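Local coordinates for membrane-fusion protein (Streptococcus pneumoniae, PDB 5XU0), which serves as the membrane-fusion subunit of a MacAB-like efflux pump, probably assembling with copies of itself into a channel that carries substrates away from the membrane transporter, at residues G7-K12 against G250-G255; N13-Y18 against V142-E147; E28-V33 against G40-K45; G148-V153 against V169-N174; L177-E182 against I243-E248. The protein carries 2 engineered substitutions. All coordinates share one frame; numbering follows the deposited sequence.

How the interactions relate
Five contacts follow the elongated chain from its beta barrel to its barrel-sandwich domain. Interactions 1 and 5 share the barrel sheet, their centres about 8 Å apart, and Thr10 N probably bonds Gln178 O between them. Interactions 2, 3 and 4 form a second cluster, with centres about 8 to 11 Å apart: 2 and 4 meet through adjacent strands 14-18 and 167-172, 2 and 3 through strands 141-143 and 42-46. Ala11 and Gln254 of interaction 1 touch Val172 to Asn174 of interaction 4, joining the clusters, whereas interactions 3 and 5 lie farthest apart, about 29 Å between centres. Interactions 1 and 4 both touch the second subunit.

Interaction 1. Residues G7-K12 against G250-G255; sequences GTVTAK and GDLKQG
Near the end of strand 3-10, the first strand of the closed antiparallel beta barrel, Val9 meets Leu252 to Gly255 in the loop leading into strand 257-262. Its CA-CB bond points toward the loop, and the two methyls divide the work. CG1, anti to the backbone N (chi1 -171°), lies against the loop backbone, 3.8 Å from Gln254 CA. CG2 instead turns to Leu252, coming 4.2 Å from its CD1 as the two side chains cross obliquely. The single backbone bond between the segments runs from Gly255 N to Val9 O and is nearly straight (174°); its modelled length of 2.5 Å is very short and doubtful as a number. Gly255 has a positive phi (85°), a conformation in which a side chain would press against the preceding carbonyl oxygen, so glycine suits this point of the loop. Here the barrel closes: the backbone of Val9 also bonds that of Phe256 just ahead of the final strand, while Thr8 and Thr10 pair with Lys180 and Gln178 of strand 178-183. Gln254 carries the contact on to Ala11. Its extended side chain reaches alongside Ala11, with OE1 3.3 Å and CD 3.7 Å from Ala11 CB, and its NE2 makes a weak hydrogen bond to Asn174 OD1. Next to this, Thr10 OG1 donates to Ala11 O at 3.2 Å from above the carbonyl plane. A neighbouring subunit meets the loop too: its Tyr239 OH and Ser237 OG are hydrogen-bonded to Gln254 O and Gly255 O.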
# COMPACT_ATOMS: atom_id res chain seq x y z
N GLY B 7 38.08 8.27 -8.21
CA GLY B 7 37.20 8.03 -7.08
C GLY B 7 36.69 9.34 -6.54
O GLY B 7 37.18 10.42 -6.89
N THR B 8 35.69 9.23 -5.67
CA THR B 8 35.10 10.41 -5.05
C THR B 8 35.26 10.33 -3.54
O THR B 8 35.30 9.24 -2.95
CB THR B 8 33.62 10.56 -5.42
OG1 THR B 8 32.91 9.37 -5.07
CG2 THR B 8 33.47 10.82 -6.91
N VAL B 9 35.36 11.51 -2.92
CA VAL B 9 35.45 11.63 -1.47
C VAL B 9 34.07 11.39 -0.89
O VAL B 9 33.15 12.20 -1.08
CB VAL B 9 36.01 12.99 -1.05
CG1 VAL B 9 36.31 12.99 0.45
CG2 VAL B 9 37.26 13.31 -1.84
N THR B 10 33.90 10.27 -0.20
CA THR B 10 32.66 9.95 0.47
C THR B 10 32.91 9.82 1.96
O THR B 10 34.04 9.61 2.41
CB THR B 10 32.05 8.65 -0.07
OG1 THR B 10 32.57 7.54 0.67
CG2 THR B 10 32.40 8.47 -1.54
N ALA B 11 31.84 9.94 2.73
CA ALA B 11 31.95 9.71 4.15
C ALA B 11 31.78 8.23 4.45
O ALA B 11 31.30 7.45 3.62
CB ALA B 11 30.92 10.53 4.92
N LYS B 12 32.18 7.84 5.65
CA LYS B 12 32.11 6.46 6.09
C LYS B 12 30.82 6.16 6.83
O LYS B 12 30.13 5.18 6.54
CB LYS B 12 33.32 6.13 6.97
CG LYS B 12 33.25 4.77 7.63
CD LYS B 12 34.57 4.43 8.30
CE LYS B 12 34.63 2.96 8.66
NZ LYS B 12 35.97 2.58 9.18
N GLY B 250 43.08 17.89 5.17
CA GLY B 250 43.03 19.33 5.21
C GLY B 250 41.64 19.86 4.95
O GLY B 250 40.66 19.35 5.50
N ASP B 251 41.54 20.88 4.10
CA ASP B 251 40.23 21.37 3.66
C ASP B 251 39.71 20.46 2.55
O ASP B 251 39.20 20.94 1.53
CB ASP B 251 40.33 22.82 3.20
CG ASP B 251 40.98 23.72 4.24
OD1 ASP B 251 40.44 23.83 5.36
OD2 ASP B 251 42.04 24.30 3.94
N LEU B 252 39.85 19.15 2.76
CA LEU B 252 39.34 18.13 1.85
C LEU B 252 37.92 17.79 2.27
O LEU B 252 37.70 17.22 3.35
CB LEU B 252 40.23 16.89 1.90
CG LEU B 252 39.85 15.69 1.03
CD1 LEU B 252 40.20 15.93 -0.44
CD2 LEU B 252 40.52 14.42 1.56
N LYS B 253 36.95 18.11 1.42
CA LYS B 253 35.54 17.95 1.74
C LYS B 253 34.89 16.93 0.80
O LYS B 253 35.32 16.76 -0.35
CB LYS B 253 34.81 19.29 1.67
CG LYS B 253 35.63 20.44 2.23
CD LYS B 253 35.02 20.99 3.51
CE LYS B 253 35.35 22.46 3.72
NZ LYS B 253 34.47 23.10 4.73
N GLN B 254 33.85 16.26 1.31
CA GLN B 254 33.24 15.14 0.61
C GLN B 254 32.74 15.55 -0.77
O GLN B 254 32.45 16.72 -1.03
CB GLN B 254 32.07 14.59 1.43
CG GLN B 254 32.23 14.74 2.93
CD GLN B 254 31.11 14.07 3.70
OE1 GLN B 254 30.38 13.24 3.16
NE2 GLN B 254 30.97 14.43 4.97
N GLY B 255 32.64 14.57 -1.66
CA GLY B 255 32.22 14.80 -3.03
C GLY B 255 33.31 15.22 -3.98
O GLY B 255 33.08 15.24 -5.19

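Interaction 2. Residues N13-Y18 against V142-E147; sequences NEQYVY and VLSTLE
The side-chain amide of Gln15 is the flat group here, and residues Leu143 to Thr145 gather round it. Thr145 lies over one face toward the NE2 end; its OG1 is modelled 2.6 Å from Gln15 NE2, but the angle is poor for a hydrogen bond and the closeness is doubtful. At the rim of the amide, Gln15 NE2 makes a weak bond to Leu143 O at 3.4 Å, while Gln15 OE1 lies 3.5 Å from Ser144 CA. Gln15 reaches this place because CG is anti to the backbone N (chi1 -174°) and the chain stays extended beyond it. The opposing backbone is shaped by an ST turn, in which Leu146 N donates to Ser144 OG at 3.2 Å, almost in line (170°). Past the turn, Leu146 divides its two methyls between Asn13 and Gln15: CD1 is 3.6 Å from Asn13 CB, and CD2 is 3.8 Å from Gln15 CB. At the other end Val17 CG1 meets Val142 CG1 at 4.2 Å, a looser apolar touch. Asn156 of the third subunit accepts from Tyr16 N. The segments run in nearly opposite directions, yet their nearest CA atoms are 7 to 8 Å apart, because side chains rather than paired backbones fill the gap, as between the layers of a beta sandwich. In this barrel-sandwich domain, strand 14-18 is bonded through Gln15 and Val17 to strand 167-172 in one sheet. Strand 141-143, following helix 109-138, is bonded through Val142 to strand 42-46 in the other.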
# COMPACT_ATOMS: atom_id res chain seq x y z
N ASN B 13 30.46 7.02 7.79
CA ASN B 13 29.34 6.78 8.68
C ASN B 13 28.26 7.83 8.43
O ASN B 13 28.56 9.03 8.34
CB ASN B 13 29.80 6.82 10.14
CG ASN B 13 30.92 5.84 10.41
OD1 ASN B 13 30.82 4.65 10.08
ND2 ASN B 13 32.01 6.33 10.99
N GLU B 14 27.02 7.38 8.33
CA GLU B 14 25.89 8.27 8.14
C GLU B 14 24.66 7.64 8.76
O GLU B 14 24.66 6.47 9.15
CB GLU B 14 25.66 8.57 6.65
CG GLU B 14 25.46 7.31 5.81
CD GLU B 14 24.82 7.60 4.47
OE1 GLU B 14 24.16 8.65 4.34
OE2 GLU B 14 24.97 6.77 3.55
N GLN B 15 23.59 8.43 8.84
CA GLN B 15 22.34 7.98 9.43
C GLN B 15 21.19 8.77 8.84
O GLN B 15 21.22 10.01 8.82
CB GLN B 15 22.35 8.12 10.95
CG GLN B 15 21.13 7.54 11.63
CD GLN B 15 21.06 7.87 13.10
OE1 GLN B 15 21.09 9.04 13.49
NE2 GLN B 15 20.97 6.84 13.93
N TYR B 16 20.19 8.04 8.34
CA TYR B 16 18.90 8.60 7.96
C TYR B 16 17.87 8.22 9.01
O TYR B 16 17.82 7.07 9.46
CB TYR B 16 18.44 8.06 6.60
CG TYR B 16 19.35 8.33 5.42
CD1 TYR B 16 19.18 9.47 4.64
CD2 TYR B 16 20.36 7.45 5.08
CE1 TYR B 16 19.99 9.72 3.56
CE2 TYR B 16 21.19 7.69 4.00
CZ TYR B 16 21.00 8.83 3.24
OH TYR B 16 21.82 9.08 2.16
N VAL B 17 17.06 9.19 9.41
CA VAL B 17 15.87 8.90 10.20
C VAL B 17 14.67 9.32 9.36
O VAL B 17 14.53 10.49 8.96
CB VAL B 17 15.89 9.57 11.59
CG1 VAL B 17 17.20 9.25 12.31
CG2 VAL B 17 15.63 11.06 11.56
N TYR B 18 13.87 8.32 9.00
CA TYR B 18 12.66 8.47 8.21
C TYR B 18 11.46 8.51 9.15
O TYR B 18 11.51 8.00 10.27
CB TYR B 18 12.48 7.30 7.23
CG TYR B 18 13.71 6.94 6.41
CD1 TYR B 18 14.03 7.62 5.25
CD2 TYR B 18 14.53 5.88 6.79
CE1 TYR B 18 15.13 7.27 4.50
CE2 TYR B 18 15.64 5.52 6.04
CZ TYR B 18 15.94 6.23 4.89
OH TYR B 18 17.04 5.88 4.14
N VAL B 142 14.27 9.27 18.98
CA VAL B 142 15.28 8.57 18.18
C VAL B 142 16.63 9.23 18.41
O VAL B 142 16.74 10.46 18.42
CB VAL B 142 14.88 8.56 16.69
CG1 VAL B 142 15.72 7.57 15.92
CG2 VAL B 142 13.40 8.19 16.56
N LEU B 143 17.65 8.41 18.60
CA LEU B 143 18.99 8.86 18.96
C LEU B 143 19.96 8.64 17.81
O LEU B 143 19.73 7.84 16.90
CB LEU B 143 19.49 8.14 20.21
CG LEU B 143 18.49 8.01 21.36
CD1 LEU B 143 19.10 7.21 22.50
CD2 LEU B 143 18.04 9.38 21.84
N SER B 144 21.07 9.37 17.86
CA SER B 144 22.07 9.32 16.79
C SER B 144 23.00 8.14 17.00
O SER B 144 23.32 7.78 18.13
CB SER B 144 22.88 10.62 16.75
OG SER B 144 24.13 10.42 16.12
N THR B 145 23.42 7.53 15.90
CA THR B 145 24.26 6.34 15.94
C THR B 145 25.75 6.66 15.80
O THR B 145 26.56 5.74 15.73
CB THR B 145 23.85 5.34 14.87
OG1 THR B 145 23.46 6.04 13.68
CG2 THR B 145 22.69 4.49 15.36
N LEU B 146 26.12 7.94 15.79
CA LEU B 146 27.50 8.28 15.49
C LEU B 146 27.76 9.74 15.82
O LEU B 146 26.84 10.56 15.86
CB LEU B 146 27.83 8.01 14.02
CG LEU B 146 26.99 8.82 13.04
CD1 LEU B 146 27.83 9.33 11.87
CD2 LEU B 146 25.81 8.00 12.53
N GLU B 147 29.03 10.05 16.05
CA GLU B 147 29.49 11.43 15.94
C GLU B 147 29.33 11.89 14.50
O GLU B 147 29.81 11.24 13.58
CB GLU B 147 30.96 11.54 16.37
CG GLU B 147 31.18 11.60 17.86
CD GLU B 147 31.50 10.24 18.45
OE1 GLU B 147 30.69 9.31 18.29
OE2 GLU B 147 32.58 10.10 19.07

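Interaction 3. Residues E28-V33 against G40-K45; sequences EILVSV and GQALVK
Glu28 and Lys45 form an antiparallel hydrogen-bonded pair at the edge of the small three-stranded sheet of the barrel-sandwich domain. Lys45 N donates to Glu28 O at 3.1 Å, nearly along the C=O axis, whereas the return bond from Glu28 N to Lys45 O is weak at 3.4 Å. Pairing stops there: the chain leaves strand geometry at Ile29 and Leu30 is left-handed (phi 52°), and side chains continue the contact. Ile29 and Val44 run next to each other in the same direction, with Ile29 CG2 3.6 Å from Val44 CG1. Leu30 brings its isobutyl group against strand 42-46: CD1 sits 3.5 Å from Leu43 CA, and CD2 is 4.3 Å from Lys45 CB. Val31 follows, its CG2 4.3 Å from Leu43 CB. The next shell holds strand 42-46 from its other edge, where the backbones of Leu43 and Val44 bond that of Val142. Ile29 and Leu43 both touch Val169 of strand 167-172, joining this sheet to the opposite layer. Glu28 and Lys45 send their CB atoms to the same face of the sheet, but the lysine chain bends at chi2 and chi4, and Lys45 NZ ends 6.9 Å from Glu28 OE2, too far for contact.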
# COMPACT_ATOMS: atom_id res chain seq x y z
N GLU B 28 8.56 17.83 17.82
CA GLU B 28 9.67 18.64 17.34
C GLU B 28 10.79 17.75 16.82
O GLU B 28 10.86 16.56 17.14
CB GLU B 28 10.24 19.55 18.45
CG GLU B 28 9.22 20.36 19.22
CD GLU B 28 9.84 21.05 20.41
OE1 GLU B 28 11.06 21.32 20.36
OE2 GLU B 28 9.12 21.31 21.41
N ILE B 29 11.68 18.35 16.03
CA ILE B 29 12.87 17.66 15.54
C ILE B 29 14.15 18.15 16.22
O ILE B 29 15.19 17.50 16.10
CB ILE B 29 12.96 17.76 14.00
CG1 ILE B 29 11.65 17.30 13.36
CG2 ILE B 29 14.11 16.98 13.43
CD1 ILE B 29 11.74 17.12 11.86
N LEU B 30 14.10 19.27 16.95
CA LEU B 30 15.12 19.66 17.93
C LEU B 30 16.56 19.66 17.39
O LEU B 30 17.50 19.71 18.19
CB LEU B 30 15.01 18.79 19.20
CG LEU B 30 15.19 17.26 19.23
CD1 LEU B 30 16.63 16.85 19.09
CD2 LEU B 30 14.58 16.69 20.51
N VAL B 31 16.76 19.62 16.08
CA VAL B 31 18.07 19.84 15.48
C VAL B 31 17.89 20.69 14.23
O VAL B 31 16.91 20.53 13.50
CB VAL B 31 18.82 18.53 15.14
CG1 VAL B 31 19.38 17.88 16.40
CG2 VAL B 31 17.92 17.58 14.37
N SER B 32 18.84 21.60 14.00
CA SER B 32 18.86 22.42 12.80
C SER B 32 20.02 21.99 11.92
O SER B 32 21.07 21.56 12.41
CB SER B 32 18.96 23.90 13.14
OG SER B 32 17.81 24.35 13.83
N VAL B 33 19.84 22.12 10.60
CA VAL B 33 20.86 21.69 9.66
C VAL B 33 22.16 22.43 9.94
O VAL B 33 22.17 23.64 10.21
CB VAL B 33 20.39 21.88 8.21
CG1 VAL B 33 20.17 23.35 7.89
CG2 VAL B 33 21.39 21.26 7.24
N GLY B 40 24.29 9.11 20.65
CA GLY B 40 23.38 9.07 21.77
C GLY B 40 22.42 10.24 21.83
O GLY B 40 21.34 10.12 22.41
N GLN B 41 22.78 11.37 21.22
CA GLN B 41 21.94 12.56 21.28
C GLN B 41 20.63 12.32 20.54
O GLN B 41 20.59 11.71 19.47
CB GLN B 41 22.66 13.76 20.67
CG GLN B 41 21.80 15.02 20.62
CD GLN B 41 22.53 16.23 20.07
OE1 GLN B 41 23.74 16.20 19.86
NE2 GLN B 41 21.79 17.31 19.83
N ALA B 42 19.53 12.81 21.13
CA ALA B 42 18.24 12.74 20.47
C ALA B 42 18.21 13.65 19.25
O ALA B 42 18.88 14.69 19.21
CB ALA B 42 17.13 13.14 21.45
N LEU B 43 17.45 13.25 18.23
CA LEU B 43 17.27 14.07 17.04
C LEU B 43 15.83 14.21 16.57
O LEU B 43 15.58 15.03 15.69
CB LEU B 43 18.09 13.54 15.85
CG LEU B 43 19.54 13.14 16.03
CD1 LEU B 43 19.56 11.70 16.41
CD2 LEU B 43 20.32 13.38 14.75
N VAL B 44 14.90 13.41 17.09
CA VAL B 44 13.47 13.64 16.87
C VAL B 44 12.73 13.18 18.11
O VAL B 44 13.11 12.18 18.73
CB VAL B 44 12.91 12.92 15.61
CG1 VAL B 44 13.36 13.57 14.30
CG2 VAL B 44 13.28 11.47 15.62
N LYS B 45 11.68 13.90 18.47
CA LYS B 45 10.81 13.53 19.58
C LYS B 45 9.38 13.47 19.06
O LYS B 45 8.83 14.49 18.63
CB LYS B 45 10.92 14.51 20.74
CG LYS B 45 9.71 14.53 21.67
CD LYS B 45 9.93 13.65 22.90
CE LYS B 45 8.71 13.64 23.80
NZ LYS B 45 8.08 14.99 23.88

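Interaction 4. Residues G148-V153 against V169-N174; sequences GTVVEV and VHIVSN
Strands 148-153 and 167-172 pair antiparallel in the four-stranded sheet of the barrel-sandwich domain, and a classic beta bulge interrupts their register where Val151 and Glu152 both face His170. Backbone hydrogen bonds set the pattern. Thr149 and Val172 exchange two bonds, each donor above the acceptor's carbonyl plane: Thr149 N to Val172 O at 2.9 Å and Val172 N to Thr149 O at 2.8 Å. At the bulge His170 O accepts twice, from Val151 N at 2.6 Å and from Glu152 N at 3.0 Å, both donors lying in the carbonyl plane. His170 N returns a bond to Glu152 O at 2.9 Å. Among apolar contacts, Val150 and Ile171 meet on one face of the sheet through CG1 and CG2, and Val153 approaches Val169 there more loosely. Val151, displaced by the bulge, crosses Val172 with CG1 against CG1, 3.4 Å apart as modelled. Aromatic contacts centre on His170, whose CG is anti to the backbone N (chi1 -175°). Its ring stacks with Tyr16 and is met edge-to-face by Tyr219 of the second subunit, and its NE2 is hydrogen-bonded to Glu14 OE1, which helps set the ring's rotation. Within the pair of strands the ring receives a CH-pi contact: Val151 CG2 lies over one face, offset toward the rim, 3.8 Å from the centroid of the His170 ring.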
# COMPACT_ATOMS: atom_id res chain seq x y z
N GLY B 148 28.65 13.02 14.31
CA GLY B 148 28.43 13.46 12.95
C GLY B 148 27.87 14.86 12.90
O GLY B 148 27.66 15.52 13.92
N THR B 149 27.63 15.30 11.66
CA THR B 149 27.05 16.60 11.37
C THR B 149 25.75 16.40 10.60
O THR B 149 25.71 15.62 9.64
CB THR B 149 28.02 17.46 10.54
OG1 THR B 149 29.27 17.56 11.23
CG2 THR B 149 27.46 18.86 10.32
N VAL B 150 24.69 17.07 11.04
CA VAL B 150 23.39 16.90 10.42
C VAL B 150 23.36 17.70 9.12
O VAL B 150 23.69 18.90 9.09
CB VAL B 150 22.26 17.31 11.39
CG1 VAL B 150 22.54 16.78 12.78
CG2 VAL B 150 22.03 18.81 11.44
N VAL B 151 23.04 17.02 8.02
CA VAL B 151 23.07 17.65 6.70
C VAL B 151 21.70 17.94 6.14
O VAL B 151 21.61 18.62 5.10
CB VAL B 151 23.89 16.82 5.69
CG1 VAL B 151 25.32 16.68 6.17
CG2 VAL B 151 23.24 15.46 5.45
N GLU B 152 20.63 17.44 6.76
CA GLU B 152 19.31 17.80 6.26
C GLU B 152 18.26 17.56 7.33
O GLU B 152 18.27 16.52 7.99
CB GLU B 152 18.98 17.00 4.99
CG GLU B 152 17.57 17.19 4.48
CD GLU B 152 17.20 16.17 3.43
OE1 GLU B 152 16.22 16.39 2.69
OE2 GLU B 152 17.90 15.14 3.34
N VAL B 153 17.38 18.55 7.53
CA VAL B 153 16.22 18.40 8.40
C VAL B 153 14.98 18.77 7.59
O VAL B 153 15.04 19.63 6.71
CB VAL B 153 16.34 19.26 9.68
CG1 VAL B 153 17.72 19.13 10.30
CG2 VAL B 153 16.02 20.73 9.39
N VAL B 169 15.49 13.39 8.96
CA VAL B 169 16.78 13.96 9.36
C VAL B 169 17.90 13.09 8.80
O VAL B 169 17.87 11.87 8.92
CB VAL B 169 16.91 14.11 10.89
CG1 VAL B 169 18.35 14.30 11.30
CG2 VAL B 169 16.09 15.28 11.36
N HIS B 170 18.89 13.74 8.18
CA HIS B 170 20.06 13.08 7.62
C HIS B 170 21.31 13.69 8.22
O HIS B 170 21.51 14.91 8.14
CB HIS B 170 20.08 13.21 6.09
CG HIS B 170 21.19 12.45 5.44
ND1 HIS B 170 21.59 12.68 4.14
CD2 HIS B 170 21.99 11.46 5.91
CE1 HIS B 170 22.58 11.87 3.84
NE2 HIS B 170 22.85 11.12 4.89
N ILE B 171 22.14 12.83 8.82
CA ILE B 171 23.36 13.23 9.50
C ILE B 171 24.49 12.35 8.99
O ILE B 171 24.27 11.20 8.60
CB ILE B 171 23.23 13.13 11.04
CG1 ILE B 171 23.29 11.67 11.52
CG2 ILE B 171 21.94 13.76 11.52
CD1 ILE B 171 24.70 11.15 11.70
N VAL B 172 25.71 12.89 8.98
CA VAL B 172 26.84 12.14 8.46
C VAL B 172 28.13 12.68 9.06
O VAL B 172 28.31 13.90 9.20
CB VAL B 172 26.88 12.18 6.91
CG1 VAL B 172 26.72 13.59 6.41
CG2 VAL B 172 28.15 11.59 6.40
N SER B 173 29.03 11.77 9.44
CA SER B 173 30.29 12.14 10.05
C SER B 173 31.23 12.74 9.01
O SER B 173 31.51 12.13 7.97
CB SER B 173 30.95 10.92 10.70
OG SER B 173 32.22 11.25 11.24
N ASN B 174 31.72 13.95 9.29
CA ASN B 174 32.76 14.56 8.48
C ASN B 174 34.16 14.20 8.95
O ASN B 174 35.14 14.77 8.46
CB ASN B 174 32.58 16.09 8.44
CG ASN B 174 33.17 16.71 7.19
OD1 ASN B 174 33.73 16.02 6.34
ND2 ASN B 174 33.03 18.03 7.07

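Interaction 5. Residues L177-E182 against I243-E248; sequences LQVKGE and IDVTGE
Val179 and Ile243 are joined by two backbone hydrogen bonds that make them an antiparallel hydrogen-bonded pair. Val179 N donates to Ile243 O at 3.0 Å and Ile243 N to Val179 O at 2.9 Å; both bonds are close to straight, with N-H...O angles of 167° and 168°. The strands themselves run at 149° to each other, the usual twist of a barrel sheet. Apolar contacts lie mostly on the face of Val179 and Ile243. These two side chains project together; Val179 CG2 is 3.3 Å from Ile243 CG1 and 3.5 Å from its CD1. Val245 extends the patch past the paired residues. Its CG2 rests 3.4 Å from Leu177 O and 4.4 Å from Leu177 CB, while CG1 of the same valine looks toward Val179 CG2. Val9 and Leu213 extend the patch from the flanking strands, and Val197 and Phe199 of strand 196-201 touch Ile243 and Val245. Polar groups take the other face, where Gln178 and Asp244 form a non-hydrogen-bonded pair. Their side chains also run alongside each other, with the amide and carboxylate planes strongly inclined, and Gln178 CB comes 3.3 Å from Ile243 O. Asp244 OD2 is hydrogen-bonded to Ser214 OG of the neighbouring strand 207-216, and Lys12 touches both Gln178 and Asp244. A face of branched aliphatic residues turned to Val197 and Phe199, backed by a polar one, fits the closed antiparallel beta barrel of membrane-fusion proteins, in which strand 178-183 lies between 3-10 and 239-246.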
# COMPACT_ATOMS: atom_id res chain seq x y z
N LEU B 177 36.96 10.19 6.87
CA LEU B 177 36.57 10.25 5.47
C LEU B 177 37.22 9.12 4.68
O LEU B 177 38.24 8.56 5.07
CB LEU B 177 36.95 11.61 4.87
CG LEU B 177 35.79 12.58 4.67
CD1 LEU B 177 35.07 12.80 5.98
CD2 LEU B 177 36.27 13.90 4.10
N GLN B 178 36.60 8.78 3.55
CA GLN B 178 37.10 7.75 2.65
C GLN B 178 36.94 8.24 1.22
O GLN B 178 36.39 9.31 0.96
CB GLN B 178 36.37 6.42 2.88
CG GLN B 178 36.25 5.99 4.34
CD GLN B 178 35.72 4.58 4.51
OE1 GLN B 178 36.39 3.72 5.08
NE2 GLN B 178 34.51 4.34 4.03
N VAL B 179 37.44 7.45 0.27
CA VAL B 179 37.15 7.67 -1.14
C VAL B 179 36.80 6.32 -1.76
O VAL B 179 37.38 5.29 -1.40
CB VAL B 179 38.32 8.33 -1.90
CG1 VAL B 179 38.33 9.82 -1.71
CG2 VAL B 179 39.62 7.81 -1.43
N LYS B 180 35.83 6.33 -2.69
CA LYS B 180 35.41 5.09 -3.32
C LYS B 180 35.29 5.25 -4.83
O LYS B 180 35.21 6.36 -5.36
CB LYS B 180 34.08 4.57 -2.76
CG LYS B 180 33.71 5.00 -1.35
CD LYS B 180 32.39 4.36 -0.98
CE LYS B 180 32.16 4.37 0.52
NZ LYS B 180 30.87 3.74 0.89
N GLY B 181 35.25 4.10 -5.49
CA GLY B 181 34.94 4.06 -6.90
C GLY B 181 34.81 2.62 -7.36
O GLY B 181 34.47 1.74 -6.57
N GLU B 182 35.10 2.38 -8.63
CA GLU B 182 35.07 1.03 -9.18
C GLU B 182 36.36 0.72 -9.93
O GLU B 182 37.15 1.61 -10.26
CB GLU B 182 33.87 0.82 -10.11
CG GLU B 182 32.52 0.86 -9.43
CD GLU B 182 31.38 0.72 -10.42
OE1 GLU B 182 31.65 0.79 -11.63
OE2 GLU B 182 30.22 0.55 -9.98
N ILE B 243 38.92 3.11 -0.22
CA ILE B 243 40.14 3.30 0.55
C ILE B 243 39.89 4.33 1.64
O ILE B 243 39.11 5.28 1.47
CB ILE B 243 41.36 3.72 -0.32
CG1 ILE B 243 41.39 5.23 -0.53
CG2 ILE B 243 41.37 3.00 -1.65
CD1 ILE B 243 42.45 5.70 -1.49
N ASP B 244 40.55 4.13 2.78
CA ASP B 244 40.48 5.01 3.94
C ASP B 244 41.64 6.00 3.87
O ASP B 244 42.80 5.60 3.76
CB ASP B 244 40.56 4.21 5.24
CG ASP B 244 39.59 3.05 5.28
OD1 ASP B 244 38.96 2.83 6.34
OD2 ASP B 244 39.44 2.37 4.25
N VAL B 245 41.31 7.30 3.94
CA VAL B 245 42.35 8.32 3.89
C VAL B 245 43.15 8.29 5.19
O VAL B 245 42.61 8.00 6.27
CB VAL B 245 41.75 9.71 3.63
CG1 VAL B 245 40.72 9.64 2.53
CG2 VAL B 245 41.15 10.30 4.90
N THR B 246 44.44 8.56 5.08
CA THR B 246 45.34 8.49 6.21
C THR B 246 46.09 9.81 6.32
O THR B 246 46.14 10.60 5.36
CB THR B 246 46.33 7.33 6.08
OG1 THR B 246 47.26 7.61 5.02
CG2 THR B 246 45.59 6.04 5.76
N GLY B 247 46.68 10.05 7.48
CA GLY B 247 47.37 11.29 7.71
C GLY B 247 46.41 12.48 7.79
O GLY B 247 45.20 12.34 7.92
N GLU B 248 47.01 13.66 7.70
CA GLU B 248 46.27 14.90 7.89
C GLU B 248 45.29 15.12 6.75
O GLU B 248 45.69 15.18 5.58
CB GLU B 248 47.24 16.07 7.99
CG GLU B 248 46.71 17.26 8.77
CD GLU B 248 47.51 18.52 8.52
OE1 GLU B 248 48.75 18.48 8.68
OE2 GLU B 248 46.90 19.55 8.16